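Local coordinates for protein cytochrome P450 RhF (Acinetobacter radioresistens, PDB 6RO8) that binds heme b through a cysteine thiolate, as the heme domain of a self-sufficient cytochrome P450 that probably oxidises organic substrates, at residues A[301-313]-A[388-400]. Numbering follows the deposited sequence.
Sequences QLIPGAVEECLRH and RMEMCIFIEELSR
Arg388 and Glu308 form a two-pronged salt bridge at one end of the contact between helices 303-313 and 388-400. The guanidinium is used side-on: Arg388 NH2 reaches Glu308 OE1 at 2.8 Å, almost straight and within the guanidinium plane. Arg388 NE gives a more bent bond of 2.9 Å on the syn side of Glu308 OE2, somewhat tilted from both planes. The two flat groups are turned 51° against each other, and Arg388 NH2 meets Glu308 OE1 from above the carboxylate plane. The arginine chain runs extended from CG to NE, whereas Glu308 folds at its second torsion (chi2 58°) to meet it. Both partners have further bonds, Glu308 OE1 with His371 and Arg388 NH1 with Asn385.

Beside this bridge the contact becomes apolar. Leu311 CD2 lies 3.8 Å from Met391 SD, and the Met391 methyl CE, swung round by the bend at its last torsion, also touches Val307 CG1. The other valine branch, Val307 CG2, meets Ile395 CD1 at 3.7 Å and Cys392 SG at 3.8 Å. Further along, Ile303 enters as a knob into the hole formed by Cys392, Ile395, Glu396 and Ser399; Ile303 CD1 lies 3.6 Å from Glu396 CA and its CG2 packs on Cys392.

The axes of the two local segments approach to 9.4 Å, with 117° between their N-to-C directions. These are the K and L helices of the P450 fold. Glu309 and Arg312, the ExxR pair, are salt-bridged on a separate side of the K helix, and Arg365 joins Glu309, as in the family's Glu-Arg-Arg triad. The Leu311 side chain lies about 4 Å from the bound heme, and the L helix follows the axial ligand Cys381. Helix 273-288 touches both helices, at Cys310 and at Met391, while helices 134-155 and 170-179 pack against other sides of the L helix.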
ATOM      1  N   GLN A 301      -3.741  25.687  -2.097  1.00 71.87           N
ATOM      2  CA  GLN A 301      -3.579  25.286  -3.498  1.00 70.92           C
ATOM      3  C   GLN A 301      -2.417  24.318  -3.691  1.00 72.48           C
ATOM      4  O   GLN A 301      -2.473  23.455  -4.570  1.00 73.81           O
ATOM      5  CB  GLN A 301      -3.308  26.479  -4.424  1.00 76.03           C
ATOM      6  CG  GLN A 301      -4.112  27.695  -4.223  1.00 85.29           C
ATOM      7  CD  GLN A 301      -3.431  28.633  -3.284  1.00 82.59           C
ATOM      8  OE1 GLN A 301      -3.112  28.248  -2.174  1.00 84.17           O
ATOM      9  NE2 GLN A 301      -3.204  29.861  -3.710  1.00 84.87           N
ATOM     10  N   LEU A 302      -1.334  24.475  -2.926  1.00 70.04           N
ATOM     11  CA  LEU A 302      -0.165  23.619  -3.103  1.00 74.53           C
ATOM     12  C   LEU A 302      -0.364  22.200  -2.588  1.00 77.93           C
ATOM     13  O   LEU A 302       0.482  21.339  -2.852  1.00 84.52           O
ATOM     14  CB  LEU A 302       1.049  24.217  -2.400  1.00 74.58           C
ATOM     15  CG  LEU A 302       1.484  25.613  -2.816  1.00 73.51           C
ATOM     16  CD1 LEU A 302       2.757  25.967  -2.085  1.00 72.26           C
ATOM     17  CD2 LEU A 302       1.698  25.584  -4.303  1.00 68.92           C
ATOM     18  N   ILE A 303      -1.440  21.930  -1.859  1.00 76.18           N
ATOM     19  CA  ILE A 303      -1.537  20.650  -1.160  1.00 74.37           C
ATOM     20  C   ILE A 303      -1.525  19.460  -2.107  1.00 74.86           C
ATOM     21  O   ILE A 303      -0.755  18.512  -1.861  1.00 71.00           O
ATOM     22  CB  ILE A 303      -2.765  20.667  -0.214  1.00 69.04           C
ATOM     23  CG1 ILE A 303      -2.468  21.635   0.930  1.00 68.48           C
ATOM     24  CG2 ILE A 303      -3.063  19.240   0.283  1.00 64.62           C
ATOM     25  CD1 ILE A 303      -3.592  21.806   1.950  1.00 65.14           C
ATOM     26  N   PRO A 304      -2.306  19.420  -3.196  1.00 73.71           N
ATOM     27  CA  PRO A 304      -2.232  18.236  -4.088  1.00 59.87           C
ATOM     28  C   PRO A 304      -0.833  17.956  -4.598  1.00 63.77           C
ATOM     29  O   PRO A 304      -0.374  16.808  -4.503  1.00 66.16           O
ATOM     30  CB  PRO A 304      -3.197  18.591  -5.227  1.00 56.73           C
ATOM     31  CG  PRO A 304      -4.163  19.581  -4.606  1.00 56.91           C
ATOM     32  CD  PRO A 304      -3.342  20.384  -3.633  1.00 62.38           C
ATOM     33  N   GLY A 305      -0.138  18.970  -5.130  1.00 57.70           N
ATOM     34  CA  GLY A 305       1.231  18.775  -5.584  1.00 57.03           C
ATOM     35  C   GLY A 305       2.161  18.369  -4.461  1.00 68.21           C
ATOM     36  O   GLY A 305       3.102  17.595  -4.671  1.00 71.89           O
ATOM     37  N   ALA A 306       1.896  18.861  -3.247  1.00 68.63           N
ATOM     38  CA  ALA A 306       2.623  18.403  -2.070  1.00 63.38           C
ATOM     39  C   ALA A 306       2.324  16.934  -1.757  1.00 71.09           C
ATOM     40  O   ALA A 306       3.234  16.167  -1.410  1.00 69.84           O
ATOM     41  CB  ALA A 306       2.270  19.285  -0.877  1.00 53.93           C
ATOM     42  N   VAL A 307       1.053  16.528  -1.852  1.00 69.18           N
ATOM     43  CA  VAL A 307       0.704  15.132  -1.604  1.00 67.69           C
ATOM     44  C   VAL A 307       1.435  14.232  -2.589  1.00 67.50           C
ATOM     45  O   VAL A 307       1.995  13.196  -2.212  1.00 70.44           O
ATOM     46  CB  VAL A 307      -0.825  14.937  -1.668  1.00 64.43           C
ATOM     47  CG1 VAL A 307      -1.203  13.479  -1.874  1.00 58.69           C
ATOM     48  CG2 VAL A 307      -1.448  15.455  -0.411  1.00 68.44           C
ATOM     49  N   GLU A 308       1.488  14.640  -3.854  1.00 67.45           N
ATOM     50  CA  GLU A 308       2.197  13.852  -4.853  1.00 71.41           C
ATOM     51  C   GLU A 308       3.685  13.740  -4.518  1.00 71.02           C
ATOM     52  O   GLU A 308       4.279  12.669  -4.666  1.00 67.07           O
ATOM     53  CB  GLU A 308       1.989  14.471  -6.233  1.00 70.56           C
ATOM     54  CG  GLU A 308       1.872  13.460  -7.358  1.00 72.69           C
ATOM     55  CD  GLU A 308       0.740  12.460  -7.178  1.00 75.11           C
ATOM     56  OE1 GLU A 308       0.910  11.309  -7.619  1.00 77.15           O
ATOM     57  OE2 GLU A 308      -0.323  12.811  -6.618  1.00 72.96           O
ATOM     58  N   GLU A 309       4.305  14.827  -4.046  1.00 65.47           N
ATOM     59  CA  GLU A 309       5.722  14.744  -3.697  1.00 59.08           C
ATOM     60  C   GLU A 309       5.952  13.881  -2.456  1.00 61.93           C
ATOM     61  O   GLU A 309       7.011  13.257  -2.322  1.00 65.99           O
ATOM     62  CB  GLU A 309       6.294  16.151  -3.513  1.00 56.35           C
ATOM     63  CG  GLU A 309       7.689  16.207  -2.901  1.00 58.35           C
ATOM     64  CD  GLU A 309       8.767  15.765  -3.860  1.00 69.57           C
ATOM     65  OE1 GLU A 309       8.397  15.266  -4.945  1.00 73.98           O
ATOM     66  OE2 GLU A 309       9.977  15.921  -3.539  1.00 65.81           O
ATOM     67  N   CYS A 310       4.976  13.834  -1.542  1.00 66.10           N
ATOM     68  CA  CYS A 310       5.035  12.901  -0.413  1.00 68.96           C
ATOM     69  C   CYS A 310       4.926  11.452  -0.847  1.00 70.56           C
ATOM     70  O   CYS A 310       5.662  10.590  -0.339  1.00 57.54           O
ATOM     71  CB  CYS A 310       3.943  13.245   0.615  1.00 69.17           C
ATOM     72  SG  CYS A 310       4.238  14.737   1.570  1.00 69.05           S
ATOM     73  N   LEU A 311       3.991  11.177  -1.757  1.00 59.06           N
ATOM     74  CA  LEU A 311       3.850   9.843  -2.323  1.00 61.42           C
ATOM     75  C   LEU A 311       5.130   9.377  -3.029  1.00 66.81           C
ATOM     76  O   LEU A 311       5.499   8.190  -2.966  1.00 56.97           O
ATOM     77  CB  LEU A 311       2.681   9.837  -3.299  1.00 56.70           C
ATOM     78  CG  LEU A 311       1.287   9.924  -2.651  1.00 60.89           C
ATOM     79  CD1 LEU A 311       0.177  10.013  -3.722  1.00 52.66           C
ATOM     80  CD2 LEU A 311       1.069   8.711  -1.720  1.00 54.69           C
ATOM     81  N   ARG A 312       5.800  10.291  -3.736  1.00 64.61           N
ATOM     82  CA  ARG A 312       7.090   9.953  -4.311  1.00 69.34           C
ATOM     83  C   ARG A 312       8.128   9.734  -3.224  1.00 71.29           C
ATOM     84  O   ARG A 312       8.851   8.732  -3.231  1.00 69.33           O
ATOM     85  CB  ARG A 312       7.561  11.045  -5.264  1.00 69.65           C
ATOM     86  CG  ARG A 312       8.892  10.693  -5.922  1.00 69.35           C
ATOM     87  CD  ARG A 312       9.625  11.934  -6.427  1.00 72.97           C
ATOM     88  NE  ARG A 312      10.022  12.812  -5.337  1.00 71.56           N
ATOM     89  CZ  ARG A 312      11.198  12.758  -4.725  1.00 67.99           C
ATOM     90  NH1 ARG A 312      12.099  11.858  -5.088  1.00 73.76           N
ATOM     91  NH2 ARG A 312      11.471  13.589  -3.733  1.00 63.43           N
ATOM     92  N   HIS A 313       8.203  10.656  -2.268  1.00 64.25           N
ATOM     93  CA  HIS A 313       9.354  10.703  -1.376  1.00 64.85           C
ATOM     94  C   HIS A 313       9.274   9.629  -0.298  1.00 62.55           C
ATOM     95  O   HIS A 313      10.266   8.959   0.011  1.00 57.25           O
ATOM     96  CB  HIS A 313       9.451  12.085  -0.738  1.00 59.09           C
ATOM     97  CG  HIS A 313      10.599  12.215   0.200  1.00 62.50           C
ATOM     98  ND1 HIS A 313      10.607  11.629   1.449  1.00 64.04           N
ATOM     99  CD2 HIS A 313      11.793  12.836   0.064  1.00 62.84           C
ATOM    100  CE1 HIS A 313      11.755  11.898   2.046  1.00 62.45           C
ATOM    101  NE2 HIS A 313      12.491  12.630   1.227  1.00 61.54           N
ATOM    102  N   ARG A 388      -5.424   9.920  -2.894  1.00 59.37           N
ATOM    103  CA  ARG A 388      -4.980  11.307  -2.987  1.00 59.72           C
ATOM    104  C   ARG A 388      -5.982  12.221  -2.319  1.00 66.48           C
ATOM    105  O   ARG A 388      -5.621  13.148  -1.583  1.00 64.59           O
ATOM    106  CB  ARG A 388      -4.831  11.714  -4.448  1.00 54.07           C
ATOM    107  CG  ARG A 388      -3.638  11.160  -5.179  1.00 64.27           C
ATOM    108  CD  ARG A 388      -3.808  11.313  -6.680  1.00 59.71           C
ATOM    109  NE  ARG A 388      -2.542  11.066  -7.358  1.00 63.31           N
ATOM    110  CZ  ARG A 388      -2.452  10.534  -8.567  1.00 69.96           C
ATOM    111  NH1 ARG A 388      -3.557  10.197  -9.217  1.00 63.32           N
ATOM    112  NH2 ARG A 388      -1.267  10.329  -9.120  1.00 79.78           N
ATOM    113  N   MET A 389      -7.260  11.988  -2.610  1.00 65.80           N
ATOM    114  CA  MET A 389      -8.327  12.790  -2.041  1.00 61.44           C
ATOM    115  C   MET A 389      -8.282  12.753  -0.518  1.00 63.43           C
ATOM    116  O   MET A 389      -8.395  13.793   0.129  1.00 62.47           O
ATOM    117  CB  MET A 389      -9.652  12.274  -2.565  1.00 73.56           C
ATOM    118  CG  MET A 389     -10.858  12.823  -1.916  1.00 90.03           C
ATOM    119  SD  MET A 389     -11.628  11.466  -1.036  1.00110.64           S
ATOM    120  CE  MET A 389     -12.381  10.528  -2.351  1.00 91.10           C
ATOM    121  N   GLU A 390      -8.088  11.570   0.088  1.00 60.43           N
ATOM    122  CA  GLU A 390      -8.110  11.521   1.550  1.00 67.62           C
ATOM    123  C   GLU A 390      -6.900  12.233   2.135  1.00 74.22           C
ATOM    124  O   GLU A 390      -7.017  12.918   3.155  1.00 86.76           O
ATOM    125  CB  GLU A 390      -8.192  10.081   2.038  1.00 72.96           C
ATOM    126  CG  GLU A 390      -9.453   9.373   1.608  1.00 76.19           C
ATOM    127  CD  GLU A 390      -9.555   7.979   2.172  1.00 81.85           C
ATOM    128  OE1 GLU A 390      -9.495   7.823   3.408  1.00 81.92           O
ATOM    129  OE2 GLU A 390      -9.689   7.034   1.370  1.00 88.96           O
ATOM    130  N   MET A 391      -5.747  12.143   1.463  1.00 67.52           N
ATOM    131  CA  MET A 391      -4.552  12.815   1.964  1.00 68.20           C
ATOM    132  C   MET A 391      -4.697  14.342   1.911  1.00 68.44           C
ATOM    133  O   MET A 391      -4.353  15.038   2.874  1.00 67.90           O
ATOM    134  CB  MET A 391      -3.344  12.329   1.169  1.00 66.20           C
ATOM    135  CG  MET A 391      -2.981  10.854   1.466  1.00 56.57           C
ATOM    136  SD  MET A 391      -1.722  10.329   0.294  1.00 61.57           S
ATOM    137  CE  MET A 391      -0.242  11.134   0.927  1.00 59.30           C
ATOM    138  N   CYS A 392      -5.232  14.888   0.817  1.00 61.97           N
ATOM    139  CA  CYS A 392      -5.447  16.344   0.764  1.00 71.32           C
ATOM    140  C   CYS A 392      -6.372  16.839   1.869  1.00 74.18           C
ATOM    141  O   CYS A 392      -6.028  17.790   2.580  1.00 79.31           O
ATOM    142  CB  CYS A 392      -5.966  16.745  -0.616  1.00 64.92           C
ATOM    143  SG  CYS A 392      -4.857  16.207  -1.941  1.00 71.92           S
ATOM    144  N   ILE A 393      -7.533  16.201   2.046  1.00 73.43           N
ATOM    145  CA  ILE A 393      -8.475  16.670   3.058  1.00 74.78           C
ATOM    146  C   ILE A 393      -7.839  16.632   4.445  1.00 76.20           C
ATOM    147  O   ILE A 393      -7.955  17.593   5.220  1.00 80.14           O
ATOM    148  CB  ILE A 393      -9.781  15.856   3.012  1.00 72.92           C
ATOM    149  CG1 ILE A 393     -10.597  16.223   1.766  1.00 71.16           C
ATOM    150  CG2 ILE A 393     -10.629  16.117   4.253  1.00 68.33           C
ATOM    151  CD1 ILE A 393     -11.373  15.042   1.177  1.00 77.18           C
ATOM    152  N   PHE A 394      -7.130  15.548   4.771  1.00 75.97           N
ATOM    153  CA  PHE A 394      -6.419  15.511   6.050  1.00 73.74           C
ATOM    154  C   PHE A 394      -5.550  16.744   6.212  1.00 75.46           C
ATOM    155  O   PHE A 394      -5.687  17.496   7.183  1.00 83.96           O
ATOM    156  CB  PHE A 394      -5.547  14.260   6.174  1.00 71.36           C
ATOM    157  CG  PHE A 394      -6.304  13.023   6.508  1.00 85.31           C
ATOM    158  CD1 PHE A 394      -7.262  13.026   7.509  1.00 89.36           C
ATOM    159  CD2 PHE A 394      -6.052  11.841   5.815  1.00 85.68           C
ATOM    160  CE1 PHE A 394      -7.955  11.866   7.810  1.00 92.72           C
ATOM    161  CE2 PHE A 394      -6.739  10.695   6.106  1.00 81.45           C
ATOM    162  CZ  PHE A 394      -7.686  10.699   7.104  1.00 93.44           C
ATOM    163  N   ILE A 395      -4.676  16.984   5.239  1.00 66.33           N
ATOM    164  CA  ILE A 395      -3.704  18.062   5.357  1.00 77.56           C
ATOM    165  C   ILE A 395      -4.384  19.431   5.301  1.00 81.55           C
ATOM    166  O   ILE A 395      -4.012  20.352   6.043  1.00 79.36           O
ATOM    167  CB  ILE A 395      -2.636  17.910   4.264  1.00 75.89           C
ATOM    168  CG1 ILE A 395      -1.892  16.589   4.452  1.00 65.71           C
ATOM    169  CG2 ILE A 395      -1.691  19.099   4.283  1.00 78.42           C
ATOM    170  CD1 ILE A 395      -1.128  16.154   3.220  1.00 66.03           C
ATOM    171  N   GLU A 396      -5.380  19.594   4.419  1.00 80.31           N
ATOM    172  CA  GLU A 396      -6.106  20.854   4.361  1.00 80.37           C
ATOM    173  C   GLU A 396      -6.736  21.162   5.710  1.00 82.18           C
ATOM    174  O   GLU A 396      -6.542  22.251   6.261  1.00 79.26           O
ATOM    175  CB  GLU A 396      -7.172  20.822   3.259  1.00 85.57           C
ATOM    176  CG  GLU A 396      -7.677  22.219   2.815  1.00 85.34           C
ATOM    177  CD  GLU A 396      -8.764  22.777   3.734  1.00100.39           C
ATOM    178  OE1 GLU A 396      -9.333  21.951   4.478  1.00101.42           O
ATOM    179  OE2 GLU A 396      -9.044  24.021   3.723  1.00 95.03           O
ATOM    180  N   GLU A 397      -7.476  20.194   6.269  1.00 81.62           N
ATOM    181  CA  GLU A 397      -8.164  20.423   7.535  1.00 85.73           C
ATOM    182  C   GLU A 397      -7.170  20.800   8.623  1.00 92.85           C
ATOM    183  O   GLU A 397      -7.343  21.810   9.319  1.00108.88           O
ATOM    184  CB  GLU A 397      -8.972  19.187   7.941  1.00 71.92           C
ATOM    185  CG  GLU A 397      -9.943  19.393   9.133  1.00 76.24           C
ATOM    186  CD  GLU A 397     -11.183  20.216   8.746  1.00 94.07           C
ATOM    187  OE1 GLU A 397     -11.932  20.667   9.660  1.00 96.54           O
ATOM    188  OE2 GLU A 397     -11.410  20.417   7.524  1.00 91.04           O
ATOM    189  N   LEU A 398      -6.092  20.023   8.739  1.00 81.90           N
ATOM    190  CA  LEU A 398      -5.112  20.242   9.796  1.00 83.63           C
ATOM    191  C   LEU A 398      -4.372  21.564   9.626  1.00 85.14           C
ATOM    192  O   LEU A 398      -4.196  22.308  10.594  1.00 85.04           O
ATOM    193  CB  LEU A 398      -4.115  19.084   9.830  1.00 77.05           C
ATOM    194  CG  LEU A 398      -4.636  17.812  10.492  1.00 73.85           C
ATOM    195  CD1 LEU A 398      -3.690  16.639  10.231  1.00 70.40           C
ATOM    196  CD2 LEU A 398      -4.828  18.050  11.970  1.00 72.22           C
ATOM    197  N   SER A 399      -3.903  21.860   8.414  1.00 85.82           N
ATOM    198  CA  SER A 399      -3.154  23.093   8.209  1.00 83.73           C
ATOM    199  C   SER A 399      -4.050  24.315   8.268  1.00 93.62           C
ATOM    200  O   SER A 399      -3.566  25.413   8.564  1.00106.90           O
ATOM    201  CB  SER A 399      -2.422  23.047   6.875  1.00 82.43           C
ATOM    202  OG  SER A 399      -3.356  22.990   5.810  1.00 93.66           O
ATOM    203  N   ARG A 400      -5.343  24.141   8.005  1.00 89.61           N
ATOM    204  CA  ARG A 400      -6.279  25.255   8.098  1.00 91.92           C
ATOM    205  C   ARG A 400      -6.558  25.617   9.546  1.00 97.11           C
ATOM    206  O   ARG A 400      -6.520  26.795   9.924  1.00102.89           O
ATOM    207  CB  ARG A 400      -7.586  24.907   7.395  1.00 88.57           C
ATOM    208  CG  ARG A 400      -8.458  26.093   7.151  1.00 93.17           C
ATOM    209  CD  ARG A 400      -9.702  25.696   6.395  1.00 92.27           C
ATOM    210  NE  ARG A 400     -10.713  25.120   7.270  1.00 91.43           N
ATOM    211  CZ  ARG A 400     -11.172  23.882   7.147  1.00 98.37           C
ATOM    212  NH1 ARG A 400     -10.701  23.109   6.182  1.00 96.89           N
ATOM    213  NH2 ARG A 400     -12.097  23.418   7.984  1.00104.88           N
TER